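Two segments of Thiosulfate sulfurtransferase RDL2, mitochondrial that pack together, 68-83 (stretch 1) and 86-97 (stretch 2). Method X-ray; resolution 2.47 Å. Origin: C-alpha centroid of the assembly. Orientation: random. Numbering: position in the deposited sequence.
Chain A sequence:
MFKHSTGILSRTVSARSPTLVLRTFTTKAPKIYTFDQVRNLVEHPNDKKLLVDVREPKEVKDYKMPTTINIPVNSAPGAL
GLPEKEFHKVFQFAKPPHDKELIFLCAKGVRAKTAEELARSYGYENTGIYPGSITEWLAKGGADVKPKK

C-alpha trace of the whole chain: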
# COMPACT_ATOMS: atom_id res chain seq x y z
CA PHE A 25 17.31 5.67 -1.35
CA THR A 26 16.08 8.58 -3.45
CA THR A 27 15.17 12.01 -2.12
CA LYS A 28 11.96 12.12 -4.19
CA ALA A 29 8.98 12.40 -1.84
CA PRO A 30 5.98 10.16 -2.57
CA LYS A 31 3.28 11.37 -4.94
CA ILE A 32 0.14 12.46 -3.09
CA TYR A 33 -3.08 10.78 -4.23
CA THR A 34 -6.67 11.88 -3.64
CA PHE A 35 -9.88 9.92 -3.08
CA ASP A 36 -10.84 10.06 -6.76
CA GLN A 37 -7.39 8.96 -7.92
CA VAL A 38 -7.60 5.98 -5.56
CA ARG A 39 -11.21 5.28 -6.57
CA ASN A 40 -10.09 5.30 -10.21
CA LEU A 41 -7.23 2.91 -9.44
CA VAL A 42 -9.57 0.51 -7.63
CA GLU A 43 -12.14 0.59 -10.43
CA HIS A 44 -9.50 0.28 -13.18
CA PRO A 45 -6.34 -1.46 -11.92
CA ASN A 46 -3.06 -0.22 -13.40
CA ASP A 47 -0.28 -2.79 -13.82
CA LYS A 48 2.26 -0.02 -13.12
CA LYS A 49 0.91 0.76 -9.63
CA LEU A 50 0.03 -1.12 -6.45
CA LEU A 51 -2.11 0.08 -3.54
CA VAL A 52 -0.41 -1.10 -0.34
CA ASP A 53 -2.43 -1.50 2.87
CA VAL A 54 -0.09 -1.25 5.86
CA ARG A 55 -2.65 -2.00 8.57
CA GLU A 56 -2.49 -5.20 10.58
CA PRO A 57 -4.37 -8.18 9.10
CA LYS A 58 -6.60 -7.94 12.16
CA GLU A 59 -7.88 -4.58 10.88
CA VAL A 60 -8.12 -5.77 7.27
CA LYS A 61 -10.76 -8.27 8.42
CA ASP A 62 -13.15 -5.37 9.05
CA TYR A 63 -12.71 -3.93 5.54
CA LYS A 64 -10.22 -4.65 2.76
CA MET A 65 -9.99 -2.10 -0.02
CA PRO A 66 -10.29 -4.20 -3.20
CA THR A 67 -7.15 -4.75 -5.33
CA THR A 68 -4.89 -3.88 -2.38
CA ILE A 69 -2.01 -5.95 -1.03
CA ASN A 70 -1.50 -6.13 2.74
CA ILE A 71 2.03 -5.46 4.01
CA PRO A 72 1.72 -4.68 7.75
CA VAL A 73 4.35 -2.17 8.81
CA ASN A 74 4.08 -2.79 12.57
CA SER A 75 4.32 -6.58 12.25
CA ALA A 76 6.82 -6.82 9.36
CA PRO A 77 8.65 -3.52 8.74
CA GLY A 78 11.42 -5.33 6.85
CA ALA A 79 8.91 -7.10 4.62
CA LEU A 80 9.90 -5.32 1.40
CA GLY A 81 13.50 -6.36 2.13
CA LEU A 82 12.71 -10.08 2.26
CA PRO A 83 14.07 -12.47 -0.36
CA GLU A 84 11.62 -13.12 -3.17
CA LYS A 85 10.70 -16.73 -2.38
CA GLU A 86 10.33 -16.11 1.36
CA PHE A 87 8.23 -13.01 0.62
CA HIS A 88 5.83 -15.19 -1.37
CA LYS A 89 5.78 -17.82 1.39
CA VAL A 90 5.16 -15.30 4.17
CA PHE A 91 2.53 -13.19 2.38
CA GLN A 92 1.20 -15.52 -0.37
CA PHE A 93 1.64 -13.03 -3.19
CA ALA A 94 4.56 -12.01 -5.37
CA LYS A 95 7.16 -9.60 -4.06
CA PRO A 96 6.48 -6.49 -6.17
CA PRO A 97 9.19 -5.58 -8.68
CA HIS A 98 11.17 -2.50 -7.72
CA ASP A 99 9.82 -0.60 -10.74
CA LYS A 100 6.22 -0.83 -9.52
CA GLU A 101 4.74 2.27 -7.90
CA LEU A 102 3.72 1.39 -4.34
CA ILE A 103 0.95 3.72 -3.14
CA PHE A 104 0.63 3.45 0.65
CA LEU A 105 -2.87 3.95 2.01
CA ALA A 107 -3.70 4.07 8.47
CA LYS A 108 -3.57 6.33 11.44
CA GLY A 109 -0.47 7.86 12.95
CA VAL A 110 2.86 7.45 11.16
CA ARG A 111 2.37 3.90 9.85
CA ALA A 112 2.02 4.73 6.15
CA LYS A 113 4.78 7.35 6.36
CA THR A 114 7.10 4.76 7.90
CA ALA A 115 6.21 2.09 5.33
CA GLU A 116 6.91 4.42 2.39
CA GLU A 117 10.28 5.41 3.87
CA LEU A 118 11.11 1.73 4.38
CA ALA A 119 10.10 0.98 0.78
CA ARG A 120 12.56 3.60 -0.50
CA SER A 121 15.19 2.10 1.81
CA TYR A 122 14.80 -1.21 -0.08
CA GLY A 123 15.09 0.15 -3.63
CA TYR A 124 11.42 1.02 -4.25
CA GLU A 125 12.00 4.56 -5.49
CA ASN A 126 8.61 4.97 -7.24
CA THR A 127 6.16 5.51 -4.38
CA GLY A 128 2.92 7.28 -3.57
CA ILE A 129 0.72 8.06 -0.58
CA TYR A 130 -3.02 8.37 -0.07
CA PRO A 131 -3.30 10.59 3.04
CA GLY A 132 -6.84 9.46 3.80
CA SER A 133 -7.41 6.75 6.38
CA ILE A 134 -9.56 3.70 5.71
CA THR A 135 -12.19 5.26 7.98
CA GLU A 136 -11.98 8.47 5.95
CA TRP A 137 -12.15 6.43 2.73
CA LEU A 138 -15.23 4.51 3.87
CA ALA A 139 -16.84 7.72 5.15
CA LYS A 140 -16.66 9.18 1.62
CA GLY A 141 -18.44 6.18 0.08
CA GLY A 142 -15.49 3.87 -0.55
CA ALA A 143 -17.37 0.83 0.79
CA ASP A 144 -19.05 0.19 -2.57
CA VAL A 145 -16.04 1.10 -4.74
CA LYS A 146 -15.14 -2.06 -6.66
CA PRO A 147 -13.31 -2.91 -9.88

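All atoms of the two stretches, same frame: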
# COMPACT_ATOMS: atom_id res chain seq x y z
N THR A 68 -6.05 -4.22 -3.19
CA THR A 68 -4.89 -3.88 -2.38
C THR A 68 -4.12 -5.14 -1.99
O THR A 68 -4.65 -6.25 -1.97
CB THR A 68 -5.31 -3.13 -1.11
OG1 THR A 68 -6.35 -3.85 -0.44
CG2 THR A 68 -5.79 -1.75 -1.45
N ILE A 69 -2.84 -4.94 -1.66
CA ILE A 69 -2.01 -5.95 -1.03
C ILE A 69 -1.73 -5.49 0.40
O ILE A 69 -1.58 -4.29 0.65
CB ILE A 69 -0.71 -6.20 -1.80
CG1 ILE A 69 0.13 -4.93 -1.90
CG2 ILE A 69 -1.01 -6.75 -3.19
CD1 ILE A 69 1.53 -5.15 -2.43
N ASN A 70 -1.67 -6.44 1.33
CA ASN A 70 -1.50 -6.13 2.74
C ASN A 70 -0.05 -6.40 3.13
O ASN A 70 0.40 -7.55 3.11
CB ASN A 70 -2.46 -6.96 3.60
CG ASN A 70 -2.34 -6.64 5.08
OD1 ASN A 70 -2.61 -7.49 5.93
ND2 ASN A 70 -1.93 -5.41 5.40
N ILE A 71 0.67 -5.34 3.48
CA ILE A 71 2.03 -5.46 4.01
C ILE A 71 2.05 -4.71 5.34
O ILE A 71 2.27 -3.49 5.36
CB ILE A 71 3.07 -4.91 3.03
CG1 ILE A 71 2.98 -5.66 1.69
CG2 ILE A 71 4.47 -5.04 3.60
CD1 ILE A 71 4.10 -5.31 0.72
N PRO A 72 1.83 -5.39 6.46
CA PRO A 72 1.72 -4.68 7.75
C PRO A 72 3.06 -4.13 8.20
O PRO A 72 4.05 -4.86 8.30
CB PRO A 72 1.19 -5.75 8.70
CG PRO A 72 1.63 -7.04 8.11
CD PRO A 72 1.70 -6.85 6.62
N VAL A 73 3.09 -2.83 8.47
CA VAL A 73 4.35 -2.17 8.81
C VAL A 73 4.75 -2.45 10.26
O VAL A 73 5.93 -2.64 10.56
CB VAL A 73 4.25 -0.65 8.53
CG1 VAL A 73 3.01 -0.06 9.19
CG2 VAL A 73 5.50 0.07 8.98
N ASN A 74 3.77 -2.50 11.17
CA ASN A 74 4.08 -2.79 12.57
C ASN A 74 4.59 -4.22 12.73
O ASN A 74 5.60 -4.45 13.41
CB ASN A 74 2.84 -2.57 13.44
CG ASN A 74 2.58 -1.10 13.72
OD1 ASN A 74 3.46 -0.26 13.55
ND2 ASN A 74 1.36 -0.80 14.15
N SER A 75 3.92 -5.18 12.10
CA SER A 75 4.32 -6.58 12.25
C SER A 75 5.61 -6.87 11.50
O SER A 75 6.56 -7.43 12.07
CB SER A 75 3.20 -7.50 11.76
OG SER A 75 2.11 -7.50 12.67
N ALA A 76 5.68 -6.50 10.22
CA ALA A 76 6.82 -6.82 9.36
C ALA A 76 7.32 -5.55 8.67
O ALA A 76 7.02 -5.32 7.49
CB ALA A 76 6.44 -7.89 8.33
N PRO A 77 8.09 -4.72 9.38
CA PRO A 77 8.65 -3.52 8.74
C PRO A 77 9.73 -3.83 7.72
O PRO A 77 9.93 -3.02 6.80
CB PRO A 77 9.21 -2.72 9.92
CG PRO A 77 9.47 -3.74 10.98
CD PRO A 77 8.42 -4.80 10.81
N GLY A 78 10.42 -4.95 7.84
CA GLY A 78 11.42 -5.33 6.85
C GLY A 78 10.87 -6.24 5.77
O GLY A 78 11.63 -6.96 5.12
N ALA A 79 9.55 -6.21 5.58
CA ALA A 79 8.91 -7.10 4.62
C ALA A 79 9.43 -6.88 3.20
O ALA A 79 9.83 -7.82 2.52
CB ALA A 79 7.39 -6.92 4.66
N LEU A 80 9.45 -5.62 2.75
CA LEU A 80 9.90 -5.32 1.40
C LEU A 80 11.40 -5.52 1.21
O LEU A 80 11.89 -5.30 0.10
CB LEU A 80 9.52 -3.88 1.03
CG LEU A 80 8.04 -3.70 0.66
CD1 LEU A 80 7.68 -2.23 0.55
CD2 LEU A 80 7.72 -4.44 -0.63
N GLY A 81 12.12 -5.94 2.24
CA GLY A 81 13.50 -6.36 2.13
C GLY A 81 13.69 -7.86 2.15
O GLY A 81 14.83 -8.32 2.11
N LEU A 82 12.61 -8.63 2.21
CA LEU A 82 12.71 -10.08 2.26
C LEU A 82 13.14 -10.64 0.91
O LEU A 82 12.87 -10.04 -0.13
CB LEU A 82 11.37 -10.69 2.66
CG LEU A 82 10.91 -10.58 4.11
CD1 LEU A 82 9.43 -10.92 4.21
CD2 LEU A 82 11.74 -11.49 5.00
N PRO A 83 13.83 -11.78 0.91
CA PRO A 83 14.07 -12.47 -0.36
C PRO A 83 12.76 -12.84 -1.04
O PRO A 83 11.71 -12.98 -0.40
CB PRO A 83 14.86 -13.72 0.06
CG PRO A 83 15.53 -13.31 1.33
CD PRO A 83 14.55 -12.40 2.02
N GLU A 86 10.86 -16.19 0.01
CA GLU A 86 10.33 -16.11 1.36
C GLU A 86 9.23 -15.05 1.46
O GLU A 86 8.31 -15.20 2.26
CB GLU A 86 11.45 -15.82 2.36
CG GLU A 86 11.09 -16.23 3.79
CD GLU A 86 11.88 -15.47 4.84
OE1 GLU A 86 11.32 -15.18 5.92
OE2 GLU A 86 13.07 -15.17 4.59
N PHE A 87 9.32 -13.98 0.66
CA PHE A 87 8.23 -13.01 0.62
C PHE A 87 6.94 -13.68 0.16
O PHE A 87 5.88 -13.45 0.75
CB PHE A 87 8.59 -11.85 -0.31
CG PHE A 87 7.65 -10.67 -0.21
CD1 PHE A 87 6.42 -10.69 -0.85
CD2 PHE A 87 8.01 -9.54 0.52
CE1 PHE A 87 5.56 -9.61 -0.76
CE2 PHE A 87 7.15 -8.46 0.61
CZ PHE A 87 5.93 -8.49 -0.03
N HIS A 88 7.02 -14.51 -0.88
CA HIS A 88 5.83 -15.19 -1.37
C HIS A 88 5.32 -16.22 -0.37
O HIS A 88 4.12 -16.46 -0.28
CB HIS A 88 6.12 -15.86 -2.71
CG HIS A 88 4.88 -16.28 -3.44
ND1 HIS A 88 4.13 -17.37 -3.07
CD2 HIS A 88 4.26 -15.75 -4.53
CE1 HIS A 88 3.10 -17.50 -3.89
NE2 HIS A 88 3.16 -16.53 -4.78
N LYS A 89 6.22 -16.84 0.40
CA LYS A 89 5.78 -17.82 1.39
C LYS A 89 5.15 -17.14 2.60
O LYS A 89 4.19 -17.66 3.18
CB LYS A 89 6.96 -18.70 1.82
CG LYS A 89 7.36 -19.77 0.80
CD LYS A 89 6.15 -20.37 0.10
CE LYS A 89 6.14 -20.04 -1.39
NZ LYS A 89 4.90 -20.53 -2.06
N VAL A 90 5.67 -15.98 2.98
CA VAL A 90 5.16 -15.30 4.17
C VAL A 90 3.84 -14.60 3.88
O VAL A 90 2.93 -14.61 4.71
CB VAL A 90 6.22 -14.31 4.70
CG1 VAL A 90 5.62 -13.39 5.75
CG2 VAL A 90 7.40 -15.07 5.28
N PHE A 91 3.70 -14.00 2.69
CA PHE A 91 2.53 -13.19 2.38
C PHE A 91 1.58 -13.81 1.36
O PHE A 91 0.45 -13.34 1.24
CB PHE A 91 2.97 -11.81 1.86
CG PHE A 91 3.75 -11.01 2.87
CD1 PHE A 91 3.10 -10.40 3.93
CD2 PHE A 91 5.12 -10.89 2.76
CE1 PHE A 91 3.81 -9.66 4.86
CE2 PHE A 91 5.84 -10.15 3.68
CZ PHE A 91 5.18 -9.55 4.74
N GLN A 92 2.02 -14.83 0.63
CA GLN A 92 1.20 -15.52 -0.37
C GLN A 92 0.79 -14.59 -1.51
O GLN A 92 -0.33 -14.66 -2.04
CB GLN A 92 -0.03 -16.18 0.26
CG GLN A 92 0.25 -17.58 0.77
CD GLN A 92 0.97 -18.44 -0.26
OE1 GLN A 92 2.06 -18.95 -0.00
NE2 GLN A 92 0.36 -18.60 -1.42
N PHE A 93 1.70 -13.69 -1.90
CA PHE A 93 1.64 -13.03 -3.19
C PHE A 93 3.06 -12.66 -3.58
O PHE A 93 3.99 -12.73 -2.77
CB PHE A 93 0.71 -11.81 -3.19
CG PHE A 93 1.05 -10.76 -2.17
CD1 PHE A 93 2.05 -9.83 -2.42
CD2 PHE A 93 0.34 -10.68 -0.98
CE1 PHE A 93 2.35 -8.85 -1.48
CE2 PHE A 93 0.64 -9.70 -0.05
CZ PHE A 93 1.65 -8.79 -0.30
N ALA A 94 3.23 -12.27 -4.84
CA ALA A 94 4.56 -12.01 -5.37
C ALA A 94 5.15 -10.75 -4.77
O ALA A 94 4.46 -9.75 -4.57
CB ALA A 94 4.51 -11.89 -6.90
N LYS A 95 6.45 -10.80 -4.47
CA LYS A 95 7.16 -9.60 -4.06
C LYS A 95 7.17 -8.61 -5.21
O LYS A 95 7.68 -8.94 -6.29
CB LYS A 95 8.59 -9.94 -3.63
CG LYS A 95 9.47 -8.71 -3.42
CD LYS A 95 10.61 -9.00 -2.45
CE LYS A 95 11.87 -8.24 -2.85
NZ LYS A 95 12.63 -7.76 -1.67
N PRO A 96 6.60 -7.42 -5.05
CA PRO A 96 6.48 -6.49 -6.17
C PRO A 96 7.83 -6.13 -6.75
O PRO A 96 8.80 -5.92 -6.00
CB PRO A 96 5.80 -5.26 -5.54
CG PRO A 96 5.98 -5.42 -4.06
CD PRO A 96 6.02 -6.88 -3.81
N PRO A 97 7.95 -6.07 -8.07
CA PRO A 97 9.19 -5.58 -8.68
C PRO A 97 9.47 -4.15 -8.25
O PRO A 97 8.56 -3.38 -7.95
CB PRO A 97 8.92 -5.68 -10.18
CG PRO A 97 7.80 -6.66 -10.31
CD PRO A 97 6.97 -6.51 -9.08

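Stretch 1 runs from a short strand at I69 and N70 through loops to a 3-10 segment ending at G81, and stretch 2 continues from helix 86-91 into an extended tail. The two backbones approach most closely where the chain enters the helix: P83 occupies the N-cap position, and its carbonyl accepts a hydrogen bond from the helix backbone (F87 N to P83 O, 2.8 Å).

L82 is the most heavily covered residue. Its side chain lies against two helix phenylalanines one turn apart, with CD1 3.7 Å from F91 CE2 and CB 4.1 Å from F87 CD2, both at the ring edges. The F91 ring reaches on to small or rigid neighbours, its CZ lying 3.4 Å from A79 CB, a tight fit between two apolar groups, and its CE1 3.9 Å from P72 CD. F87 inserts edge-on, its CZ 3.7 Å from I71 CD1 and its CD2 3.2 Å from A79 O, a carbonyl already engaged by L82 N at 2.9 Å.

Beyond the helix, F93 offers one ring face to I69, whose CB makes a CH-pi contact 4.2 Å from the ring centroid. K95 supplies the polar anchor: its NZ donates hydrogen bonds to L82 O (2.8 Å) and L80 O (3.1 Å), tying the tail to backbone carbonyls around the 3-10 turn.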